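PDB 2YOC: pullulanase from Klebsiella oxytoca, which hydrolyses the alpha-1,6-glucosidic linkages of pullulan and related branched alpha-glucans and is exported through a type 2 secretion system. Local coordinates for residues E278-L283 with H639-K644; W169-T174 with L272-A277; T825-I830 with E868-K873; Q894-N899 with V922-E927. One frame throughout, in Å; residues are numbered along the deposited sequence.

From the N terminus, contact 2 comes first: a hairpin loop (169-174) meets helix 269-280, closing a loop of 97 residues that holds most of the small mixed sheet. Contact 1 starts on the end of the same helix and closes a far longer loop by reaching helix 640-655 of the barrel; the two contacts touch, their centres 13 Å apart. Contact 3 then joins helix 826-833 to the loop that follows the eighth barrel strand, and contact 4 brings together two loops ahead of helix 927-945. These also touch, about 10 Å between centres. All four follow one another in series without nesting or crossing, the two pairs lying on opposite sides of the chain's centre.

Contact 1 of 4, residues E278-L283 with H639-K644; sequences EAAEAL and HRMFAK
The guanidinium of Arg640 lies against the carboxylate of Glu281 and grips it side-on, with one nitrogen to each oxygen. NE of Arg640 donates to OE2 of Glu281 at 2.9 Å, while NH2 of Arg640 donates to OE1 of Glu281 at 3.0 Å, and both bonds are nearly straight. The two oxygens sit close to the guanidinium plane, yet the nitrogens approach them from above the carboxylate plane, because the two flat groups are turned 46° against each other. A bend at chi3 of Arg640 (74°) places NE on the side of this acid. Past the salt bridge, NH2 of Arg640 packs on CG of Glu278 (3.8 Å), and the backbone N of Glu278 lies over one face of the guanidinium.

Beside this polar pair is an apolar one. Met641, a selenomethionine, curls back at chi2 and chi3 and sets its SE 3.6 Å from CB of Ala280. Lys644 stretches past the type I turn of Ala280 to Leu283, its CD 3.6 Å from O of Glu281. Its NZ makes a weak bond of 3.1 Å to O of Leu283, but its stronger partner is Asp648, one turn further along its own helix.

Helix 640-655, which joins the third and fourth strands of the barrel, thus presents its first turn to the end of helix 269-280. Asp273 on that helix accepts from the backbone N of Arg640, and Trp299 of strand 293-299 covers both Ala280 and Met641, so that the N-terminal domains and the barrel meet here.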
# COMPACT_ATOMS: atom_id res chain seq x y z
N GLU B 278 44.70 -15.37 18.37
CA GLU B 278 45.50 -15.22 17.16
C GLU B 278 46.41 -16.40 16.94
O GLU B 278 46.37 -16.99 15.84
CB GLU B 278 46.28 -13.90 17.10
CG GLU B 278 46.30 -13.31 15.71
CD GLU B 278 47.30 -12.19 15.50
OE1 GLU B 278 47.40 -11.29 16.36
OE2 GLU B 278 48.01 -12.23 14.46
N ALA B 279 47.17 -16.78 18.00
CA ALA B 279 48.12 -17.90 18.01
C ALA B 279 47.41 -19.22 18.01
O ALA B 279 47.78 -20.11 17.24
CB ALA B 279 49.02 -17.83 19.23
N ALA B 280 46.39 -19.35 18.87
CA ALA B 280 45.63 -20.58 19.04
C ALA B 280 44.99 -21.04 17.74
O ALA B 280 45.00 -22.23 17.47
CB ALA B 280 44.59 -20.42 20.13
N GLU B 281 44.52 -20.08 16.91
CA GLU B 281 43.86 -20.32 15.62
C GLU B 281 44.74 -21.01 14.64
O GLU B 281 44.24 -21.68 13.73
CB GLU B 281 43.36 -19.00 15.01
CG GLU B 281 41.93 -18.63 15.37
CD GLU B 281 41.46 -17.24 14.95
OE1 GLU B 281 42.25 -16.48 14.35
OE2 GLU B 281 40.28 -16.94 15.21
N ALA B 282 46.06 -20.83 14.79
CA ALA B 282 47.04 -21.39 13.87
C ALA B 282 47.53 -22.82 14.24
O ALA B 282 48.51 -23.31 13.66
CB ALA B 282 48.20 -20.42 13.75
N LEU B 283 46.85 -23.47 15.22
CA LEU B 283 47.22 -24.82 15.67
C LEU B 283 46.18 -25.87 15.38
O LEU B 283 45.05 -25.54 15.01
CB LEU B 283 47.63 -24.85 17.15
CG LEU B 283 48.69 -23.83 17.51
CD1 LEU B 283 49.02 -23.92 18.95
CD2 LEU B 283 49.91 -23.99 16.68
N HIS B 639 32.58 -16.52 19.08
CA HIS B 639 33.92 -16.59 19.65
C HIS B 639 34.83 -17.40 18.74
O HIS B 639 34.46 -18.47 18.25
CB HIS B 639 33.89 -17.12 21.08
CG HIS B 639 33.02 -16.32 22.01
ND1 HIS B 639 32.65 -16.82 23.24
CD2 HIS B 639 32.47 -15.09 21.85
CE1 HIS B 639 31.90 -15.88 23.80
NE2 HIS B 639 31.77 -14.82 22.99
N ARG B 640 36.02 -16.83 18.49
CA ARG B 640 37.05 -17.33 17.60
C ARG B 640 37.37 -18.84 17.64
O ARG B 640 37.41 -19.47 16.58
CB ARG B 640 38.30 -16.47 17.75
CG ARG B 640 38.12 -15.07 17.19
CD ARG B 640 39.28 -14.14 17.49
NE ARG B 640 40.47 -14.41 16.68
CZ ARG B 640 41.49 -13.56 16.53
NH1 ARG B 640 41.46 -12.36 17.11
NH2 ARG B 640 42.54 -13.88 15.78
N MSE B 641 37.60 -19.40 18.83
CA MSE B 641 37.92 -20.82 18.98
C MSE B 641 36.75 -21.77 18.74
O MSE B 641 36.95 -22.89 18.22
CB MSE B 641 38.66 -21.13 20.29
CG MSE B 641 40.03 -20.44 20.38
SE MSE B 641 41.19 -20.63 18.83
CE MSE B 641 41.64 -22.46 19.05
N PHE B 642 35.54 -21.33 19.07
CA PHE B 642 34.38 -22.15 18.77
C PHE B 642 34.09 -22.09 17.27
O PHE B 642 33.71 -23.11 16.68
CB PHE B 642 33.14 -21.79 19.58
CG PHE B 642 32.05 -22.84 19.42
CD1 PHE B 642 32.31 -24.19 19.71
CD2 PHE B 642 30.79 -22.50 18.95
CE1 PHE B 642 31.31 -25.16 19.53
CE2 PHE B 642 29.81 -23.47 18.78
CZ PHE B 642 30.07 -24.79 19.08
N ALA B 643 34.33 -20.92 16.64
CA ALA B 643 34.15 -20.81 15.19
C ALA B 643 35.15 -21.77 14.52
O ALA B 643 34.77 -22.50 13.59
CB ALA B 643 34.37 -19.37 14.73
N LYS B 644 36.39 -21.84 15.07
CA LYS B 644 37.44 -22.74 14.59
C LYS B 644 36.99 -24.22 14.80
O LYS B 644 37.10 -25.03 13.87
CB LYS B 644 38.79 -22.45 15.27
CG LYS B 644 39.90 -23.29 14.67
CD LYS B 644 41.29 -23.12 15.32
CE LYS B 644 42.14 -24.36 15.15
NZ LYS B 644 42.31 -24.82 13.71

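Contact 2 of 4, residues W169-T174 with L272-A277; sequences WVDKNT and LDDAYA
Asp171 and Asp274 bring the two backbones to 5.4 Å between their CA atoms, where the bend of residues 169-174 passes beside a helical turn that widens to pi type at 273-277. The carboxylate of Asp274 carries the contact. With CG anti to the backbone N (chi1 -178°), it reaches out to the bend, and OD2 of Asp274 accepts from the backbone N of Lys172 at 2.7 Å. That bond is almost straight (174°) and meets the oxygen on its anti side, somewhat out of the carboxylate plane. The same OD2 lies 3.3 Å from CB of Asp171. The side chain of Lys172 passes across that of Asp274, roughly perpendicular to it, with its CD 3.3 Å from OD2 of Asp274, then runs on until its CE is 4.0 Å from CA of Ala275.

The bend is the turn between the antiparallel neighbours 167-169 and 174-176, in the mixed sheet of the pullulanase N2 domain. It carries its own lock, an Asx motif in which OD1 of Asp171 accepts from the backbone N of Thr174 at 2.7 Å. On the other side of the loop NE1 of Trp169 donates to O of Lys172 at 3.2 Å, though crowding in the model makes the exact placement of the ring less sure. Trp169 also packs on Val241 and Leu244 of helix 241-244. OD1 of Asp171 lies 4.5 Å from OD2 of Asp274, and the two acids would be expected to repel each other mildly. Arg223 of helix 218-223 touches the side chain of Asp274.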
# COMPACT_ATOMS: atom_id res chain seq x y z
N TRP B 169 35.72 -8.67 30.94
CA TRP B 169 37.10 -8.43 30.51
C TRP B 169 37.11 -8.76 28.99
O TRP B 169 37.13 -9.92 28.57
CB TRP B 169 38.05 -9.30 31.33
CG TRP B 169 39.50 -8.90 31.28
CD1 TRP B 169 40.08 -7.95 30.49
CD2 TRP B 169 40.56 -9.50 32.05
NE1 TRP B 169 41.44 -7.91 30.72
CE2 TRP B 169 41.76 -8.84 31.68
CE3 TRP B 169 40.61 -10.50 33.03
CZ2 TRP B 169 42.99 -9.18 32.25
CZ3 TRP B 169 41.83 -10.81 33.60
CH2 TRP B 169 43.00 -10.17 33.19
N VAL B 170 36.96 -7.72 28.19
CA VAL B 170 36.81 -7.79 26.74
C VAL B 170 38.10 -7.76 25.91
O VAL B 170 38.09 -8.15 24.74
CB VAL B 170 35.77 -6.77 26.28
CG1 VAL B 170 34.41 -7.13 26.86
CG2 VAL B 170 36.18 -5.35 26.68
N ASP B 171 39.19 -7.25 26.48
CA ASP B 171 40.50 -7.21 25.87
C ASP B 171 41.55 -7.11 26.98
O ASP B 171 41.17 -6.81 28.11
CB ASP B 171 40.63 -6.11 24.80
CG ASP B 171 40.73 -4.67 25.29
OD1 ASP B 171 41.55 -4.40 26.19
OD2 ASP B 171 40.11 -3.79 24.67
N LYS B 172 42.85 -7.34 26.66
CA LYS B 172 43.98 -7.28 27.59
C LYS B 172 43.88 -6.10 28.57
O LYS B 172 44.00 -6.30 29.78
CB LYS B 172 45.30 -7.23 26.81
CG LYS B 172 45.73 -8.54 26.12
CD LYS B 172 46.48 -8.26 24.78
CE LYS B 172 47.47 -9.33 24.37
NZ LYS B 172 47.82 -9.25 22.92
N ASN B 173 43.60 -4.89 28.06
CA ASN B 173 43.53 -3.64 28.81
C ASN B 173 42.14 -3.17 29.34
O ASN B 173 42.08 -2.32 30.22
CB ASN B 173 44.08 -2.53 27.92
CG ASN B 173 44.94 -1.52 28.62
OD1 ASN B 173 45.65 -1.82 29.60
ND2 ASN B 173 44.96 -0.32 28.07
N THR B 174 41.04 -3.67 28.76
CA THR B 174 39.69 -3.18 29.05
C THR B 174 38.74 -4.09 29.82
O THR B 174 38.55 -5.26 29.48
CB THR B 174 39.10 -2.62 27.76
OG1 THR B 174 40.04 -1.68 27.22
CG2 THR B 174 37.77 -1.93 27.96
N LEU B 272 40.19 -13.61 26.48
CA LEU B 272 40.71 -14.90 25.98
C LEU B 272 40.88 -14.86 24.48
O LEU B 272 41.92 -15.31 24.00
CB LEU B 272 39.85 -16.11 26.39
CG LEU B 272 39.81 -16.40 27.87
CD1 LEU B 272 38.80 -17.46 28.16
CD2 LEU B 272 41.16 -16.82 28.37
N ASP B 273 39.91 -14.26 23.73
CA ASP B 273 40.06 -14.14 22.29
C ASP B 273 41.18 -13.16 21.95
O ASP B 273 42.03 -13.46 21.13
CB ASP B 273 38.73 -13.81 21.56
CG ASP B 273 37.97 -15.03 21.00
OD1 ASP B 273 38.45 -16.17 21.18
OD2 ASP B 273 36.90 -14.83 20.34
N ASP B 274 41.24 -12.03 22.65
CA ASP B 274 42.24 -10.98 22.42
C ASP B 274 43.67 -11.39 22.75
O ASP B 274 44.59 -10.92 22.09
CB ASP B 274 41.84 -9.72 23.20
CG ASP B 274 42.74 -8.51 23.03
OD1 ASP B 274 42.86 -8.02 21.89
OD2 ASP B 274 43.23 -7.99 24.05
N ALA B 275 43.85 -12.25 23.77
CA ALA B 275 45.18 -12.63 24.25
C ALA B 275 45.74 -13.87 23.59
O ALA B 275 46.97 -13.94 23.40
CB ALA B 275 45.17 -12.79 25.76
N TYR B 276 44.87 -14.85 23.27
CA TYR B 276 45.31 -16.14 22.75
C TYR B 276 44.83 -16.56 21.37
O TYR B 276 45.54 -17.29 20.69
CB TYR B 276 44.93 -17.26 23.75
CG TYR B 276 45.34 -16.99 25.18
CD1 TYR B 276 46.63 -17.30 25.63
CD2 TYR B 276 44.44 -16.46 26.09
CE1 TYR B 276 47.01 -17.06 26.95
CE2 TYR B 276 44.80 -16.22 27.41
CZ TYR B 276 46.09 -16.51 27.83
OH TYR B 276 46.47 -16.25 29.13
N ALA B 277 43.61 -16.17 20.99
CA ALA B 277 43.03 -16.62 19.73
C ALA B 277 43.88 -16.44 18.48
O ALA B 277 43.81 -17.32 17.62
CB ALA B 277 41.63 -16.07 19.53

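Contact 3 of 4, residues T825-I830 with E868-K873; sequences TLWDMI and ELLRSK
Thr825, the N-cap residue of helix 826-833, meets Arg871 through its hydroxyl, which donates from OG1 to O of Arg871 at 2.7 Å. The same OG1 accepts the capping bond from the backbone N of Asp828, so one hydroxyl ties the helix start to both its own first turn and the facing loop. A chi1 of 72° sets OG1 between the backbone N and the carbonyl carbon; the methyl CG2 is left to rest on the aliphatic chain of Lys873, 3.7 Å from its CG. That lysine runs on extended, and its NZ finds Ser879.

Trp827 comes next toward the loop. Its CB sits 3.3 Å from O of Leu870 and equally near O of Arg871, while its six-membered ring takes the side chain of Leu870: CE3 of Trp827 is 3.7 Å from CD2 of Leu870, and CB of Leu870 lies above the ring face near the rim.

Asp828 spreads its carboxylate over two successive loop residues. OG of Ser872 donates to the syn lone pair of OD1 of Asp828 at 2.6 Å. OD2 of Asp828 accepts from the backbone N of Lys873 at 3.0 Å and also from the backbone N of Phe875, which makes three bonds to this buried acid and fixes its rotation.

Helix 826-833 follows the seventh barrel strand (814-816), and residues 868-873 follow the eighth (860-864). Helix 840-855 covers Trp827 through Leu840 and Gln847, and Leu930 and Met933 of helix 927-945 cover Leu870.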
# COMPACT_ATOMS: atom_id res chain seq x y z
N THR B 825 2.76 -33.99 10.49
CA THR B 825 3.04 -34.48 9.13
C THR B 825 2.01 -33.86 8.18
O THR B 825 0.90 -33.49 8.62
CB THR B 825 3.03 -36.01 8.98
OG1 THR B 825 1.72 -36.55 9.05
CG2 THR B 825 3.99 -36.71 9.88
N LEU B 826 2.37 -33.75 6.88
CA LEU B 826 1.47 -33.20 5.86
C LEU B 826 0.08 -33.84 5.95
O LEU B 826 -0.91 -33.10 6.03
CB LEU B 826 2.07 -33.35 4.46
CG LEU B 826 1.25 -32.78 3.32
CD1 LEU B 826 0.92 -31.28 3.53
CD2 LEU B 826 1.93 -33.05 1.98
N TRP B 827 0.02 -35.20 6.00
CA TRP B 827 -1.22 -35.95 6.13
C TRP B 827 -1.99 -35.53 7.37
O TRP B 827 -3.20 -35.26 7.28
CB TRP B 827 -0.94 -37.44 6.20
CG TRP B 827 -2.18 -38.27 6.33
CD1 TRP B 827 -2.72 -38.75 7.48
CD2 TRP B 827 -3.09 -38.61 5.28
NE1 TRP B 827 -3.90 -39.41 7.21
CE2 TRP B 827 -4.15 -39.33 5.87
CE3 TRP B 827 -3.10 -38.39 3.90
CZ2 TRP B 827 -5.21 -39.85 5.11
CZ3 TRP B 827 -4.15 -38.90 3.15
CH2 TRP B 827 -5.19 -39.63 3.75
N ASP B 828 -1.31 -35.47 8.53
CA ASP B 828 -1.94 -35.06 9.77
C ASP B 828 -2.56 -33.66 9.64
O ASP B 828 -3.73 -33.47 9.98
CB ASP B 828 -0.98 -35.24 10.97
CG ASP B 828 -0.69 -36.69 11.36
OD1 ASP B 828 -1.21 -37.61 10.68
OD2 ASP B 828 0.05 -36.91 12.35
N MSE B 829 -1.83 -32.73 9.04
CA MSE B 829 -2.33 -31.37 8.76
C MSE B 829 -3.58 -31.37 7.87
O MSE B 829 -4.51 -30.63 8.16
CB MSE B 829 -1.23 -30.51 8.13
CG MSE B 829 -0.15 -30.19 9.11
SE MSE B 829 -0.75 -28.94 10.50
CE MSE B 829 0.11 -27.35 9.68
N ILE B 830 -3.60 -32.21 6.82
CA ILE B 830 -4.76 -32.34 5.93
C ILE B 830 -5.93 -32.91 6.76
O ILE B 830 -7.01 -32.32 6.74
CB ILE B 830 -4.46 -33.13 4.63
CG1 ILE B 830 -3.42 -32.39 3.76
CG2 ILE B 830 -5.74 -33.46 3.81
CD1 ILE B 830 -2.69 -33.28 2.74
N GLU B 868 5.55 -39.74 0.74
CA GLU B 868 5.19 -40.58 -0.41
C GLU B 868 4.30 -41.77 0.04
O GLU B 868 3.76 -42.48 -0.82
CB GLU B 868 6.48 -41.10 -1.10
CG GLU B 868 7.20 -42.27 -0.42
CD GLU B 868 8.02 -41.99 0.83
OE1 GLU B 868 8.07 -40.81 1.25
OE2 GLU B 868 8.66 -42.93 1.35
N LEU B 869 4.21 -42.02 1.37
CA LEU B 869 3.44 -43.09 2.00
C LEU B 869 2.46 -42.48 2.99
O LEU B 869 2.19 -43.06 4.05
CB LEU B 869 4.36 -44.11 2.70
CG LEU B 869 5.50 -44.74 1.84
CD1 LEU B 869 6.39 -45.63 2.67
CD2 LEU B 869 4.96 -45.47 0.62
N LEU B 870 1.93 -41.29 2.67
CA LEU B 870 0.93 -40.55 3.46
C LEU B 870 1.23 -40.53 4.96
O LEU B 870 0.30 -40.51 5.77
CB LEU B 870 -0.47 -41.15 3.18
CG LEU B 870 -0.86 -41.27 1.71
CD1 LEU B 870 -1.99 -42.22 1.53
CD2 LEU B 870 -1.23 -39.93 1.12
N ARG B 871 2.53 -40.55 5.32
CA ARG B 871 3.00 -40.62 6.71
C ARG B 871 2.19 -39.83 7.67
O ARG B 871 1.87 -38.65 7.42
CB ARG B 871 4.50 -40.29 6.85
CG ARG B 871 5.09 -40.67 8.21
CD ARG B 871 6.50 -40.14 8.36
NE ARG B 871 7.11 -40.52 9.63
CZ ARG B 871 8.40 -40.36 9.91
NH1 ARG B 871 9.22 -39.84 9.00
NH2 ARG B 871 8.89 -40.76 11.07
N SER B 872 1.85 -40.51 8.77
CA SER B 872 1.13 -40.00 9.92
C SER B 872 1.91 -40.30 11.21
O SER B 872 2.69 -41.25 11.28
CB SER B 872 -0.26 -40.60 9.98
OG SER B 872 -0.96 -40.19 11.14
N LYS B 873 1.71 -39.45 12.22
CA LYS B 873 2.30 -39.53 13.56
C LYS B 873 1.12 -39.51 14.57
O LYS B 873 1.30 -39.26 15.76
CB LYS B 873 3.27 -38.34 13.79
CG LYS B 873 4.57 -38.52 13.03
CD LYS B 873 5.56 -37.38 13.23
CE LYS B 873 6.80 -37.58 12.37
NZ LYS B 873 7.81 -36.52 12.61

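Contact 4 of 4, residues Q894-N899 with V922-E927; sequences QDNNYN and VATPGE
Asn896 and Pro925 form the close-packed part of this contact between two loops, 152° apart in direction, of the pullulanase-type C-terminal family region. The amide of Asn896 presses on the proline ring, its OD1 3.3 Å from CD of Pro925 and its ND2 3.5 Å from CG of Pro925. The methyl CG2 of Thr924 fits in beside it, 3.4 Å from OD1 of Asn896 and near CB of Tyr898. OG1 of Thr924 lies at the edge of the Tyr898 ring, 3.6 Å from CD2. This ring also meets Trp827 edge-to-face. Asn896 and Pro925 both pack on Trp827 of helix 826-833 and Leu930 of helix 927-945.

Toward Gln894 the backbones come closest but meet mainly through CA-H...O contacts. Gly926, the N-cap of helix 927-945, directs its CA at O of Gln894 (3.4 Å), and CA of Asp895 does the same toward O of Pro925 (3.6 Å). On the solvent side, the exposed side chains of Gln894 and Glu927 run alongside each other out from the two backbones.

The stronger polar bonds of the inner residues are made elsewhere. OD1 of Asn896 accepts from the backbone N of Tyr898 at 3.2 Å in an Asx turn, its ND2 binds O of Leu870, and the hydroxyl of Tyr898 binds O of Lys919. With the amide so held, the match to 922-927 appears to rest on shape and weak CA-H...O contacts.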
# COMPACT_ATOMS: atom_id res chain seq x y z
N GLN B 894 1.03 -51.25 4.65
CA GLN B 894 -0.27 -51.73 5.11
C GLN B 894 -1.08 -50.55 5.60
O GLN B 894 -2.30 -50.56 5.47
CB GLN B 894 -0.11 -52.79 6.22
CG GLN B 894 0.55 -54.10 5.75
CD GLN B 894 -0.14 -54.71 4.55
OE1 GLN B 894 0.44 -54.82 3.47
NE2 GLN B 894 -1.42 -55.06 4.71
N ASP B 895 -0.38 -49.53 6.14
CA ASP B 895 -0.94 -48.29 6.70
C ASP B 895 0.11 -47.17 6.89
O ASP B 895 1.31 -47.43 6.99
CB ASP B 895 -1.65 -48.58 8.05
CG ASP B 895 -0.69 -48.89 9.18
OD1 ASP B 895 0.04 -49.90 9.07
OD2 ASP B 895 -0.67 -48.12 10.16
N ASN B 896 -0.40 -45.94 7.03
CA ASN B 896 0.36 -44.72 7.22
C ASN B 896 0.57 -44.38 8.70
O ASN B 896 1.02 -43.27 9.01
CB ASN B 896 -0.37 -43.56 6.51
CG ASN B 896 -1.67 -43.13 7.16
OD1 ASN B 896 -2.35 -43.91 7.86
ND2 ASN B 896 -2.06 -41.89 6.91
N ASN B 897 0.24 -45.33 9.62
CA ASN B 897 0.40 -45.16 11.07
C ASN B 897 -0.57 -44.11 11.65
O ASN B 897 -0.32 -43.50 12.70
CB ASN B 897 1.88 -44.89 11.44
CG ASN B 897 2.25 -45.16 12.87
OD1 ASN B 897 2.03 -46.26 13.39
ND2 ASN B 897 2.87 -44.18 13.50
N TYR B 898 -1.70 -43.92 10.97
CA TYR B 898 -2.71 -42.96 11.42
C TYR B 898 -3.59 -43.62 12.47
O TYR B 898 -3.78 -44.83 12.41
CB TYR B 898 -3.53 -42.46 10.22
CG TYR B 898 -4.61 -41.45 10.54
CD1 TYR B 898 -4.30 -40.10 10.72
CD2 TYR B 898 -5.96 -41.81 10.56
CE1 TYR B 898 -5.29 -39.15 10.96
CE2 TYR B 898 -6.96 -40.87 10.79
CZ TYR B 898 -6.62 -39.54 10.99
OH TYR B 898 -7.61 -38.61 11.23
N ASN B 899 -4.08 -42.83 13.45
CA ASN B 899 -4.94 -43.30 14.55
C ASN B 899 -4.38 -44.58 15.20
O ASN B 899 -4.88 -45.70 14.99
CB ASN B 899 -6.40 -43.45 14.07
CG ASN B 899 -7.37 -43.87 15.13
OD1 ASN B 899 -7.34 -43.39 16.26
ND2 ASN B 899 -8.24 -44.79 14.77
N VAL B 922 -12.43 -39.46 8.03
CA VAL B 922 -12.14 -40.33 6.90
C VAL B 922 -11.31 -41.56 7.26
O VAL B 922 -10.52 -41.53 8.20
CB VAL B 922 -11.72 -39.58 5.60
CG1 VAL B 922 -10.22 -39.70 5.32
CG2 VAL B 922 -12.57 -40.04 4.41
N ALA B 923 -11.53 -42.66 6.50
CA ALA B 923 -10.87 -43.97 6.61
C ALA B 923 -9.35 -43.88 6.61
O ALA B 923 -8.80 -42.93 6.04
CB ALA B 923 -11.33 -44.87 5.48
N THR B 924 -8.67 -44.86 7.23
CA THR B 924 -7.21 -44.91 7.28
C THR B 924 -6.67 -45.53 5.98
O THR B 924 -7.20 -46.56 5.54
CB THR B 924 -6.73 -45.64 8.57
OG1 THR B 924 -7.38 -45.03 9.69
CG2 THR B 924 -5.21 -45.59 8.77
N PRO B 925 -5.63 -44.92 5.36
CA PRO B 925 -5.06 -45.49 4.12
C PRO B 925 -4.56 -46.93 4.28
O PRO B 925 -4.14 -47.32 5.37
CB PRO B 925 -3.88 -44.57 3.82
CG PRO B 925 -4.19 -43.31 4.50
CD PRO B 925 -4.91 -43.68 5.74
N GLY B 926 -4.63 -47.68 3.19
CA GLY B 926 -4.19 -49.06 3.08
C GLY B 926 -3.24 -49.26 1.92
O GLY B 926 -2.91 -48.30 1.22
N GLU B 927 -2.80 -50.51 1.68
CA GLU B 927 -1.85 -50.83 0.61
C GLU B 927 -2.13 -50.07 -0.69
O GLU B 927 -1.19 -49.60 -1.33
CB GLU B 927 -1.80 -52.34 0.36
CG GLU B 927 -0.60 -52.81 -0.44
CD GLU B 927 -0.52 -54.32 -0.62
OE1 GLU B 927 -0.90 -55.06 0.32
OE2 GLU B 927 -0.06 -54.76 -1.70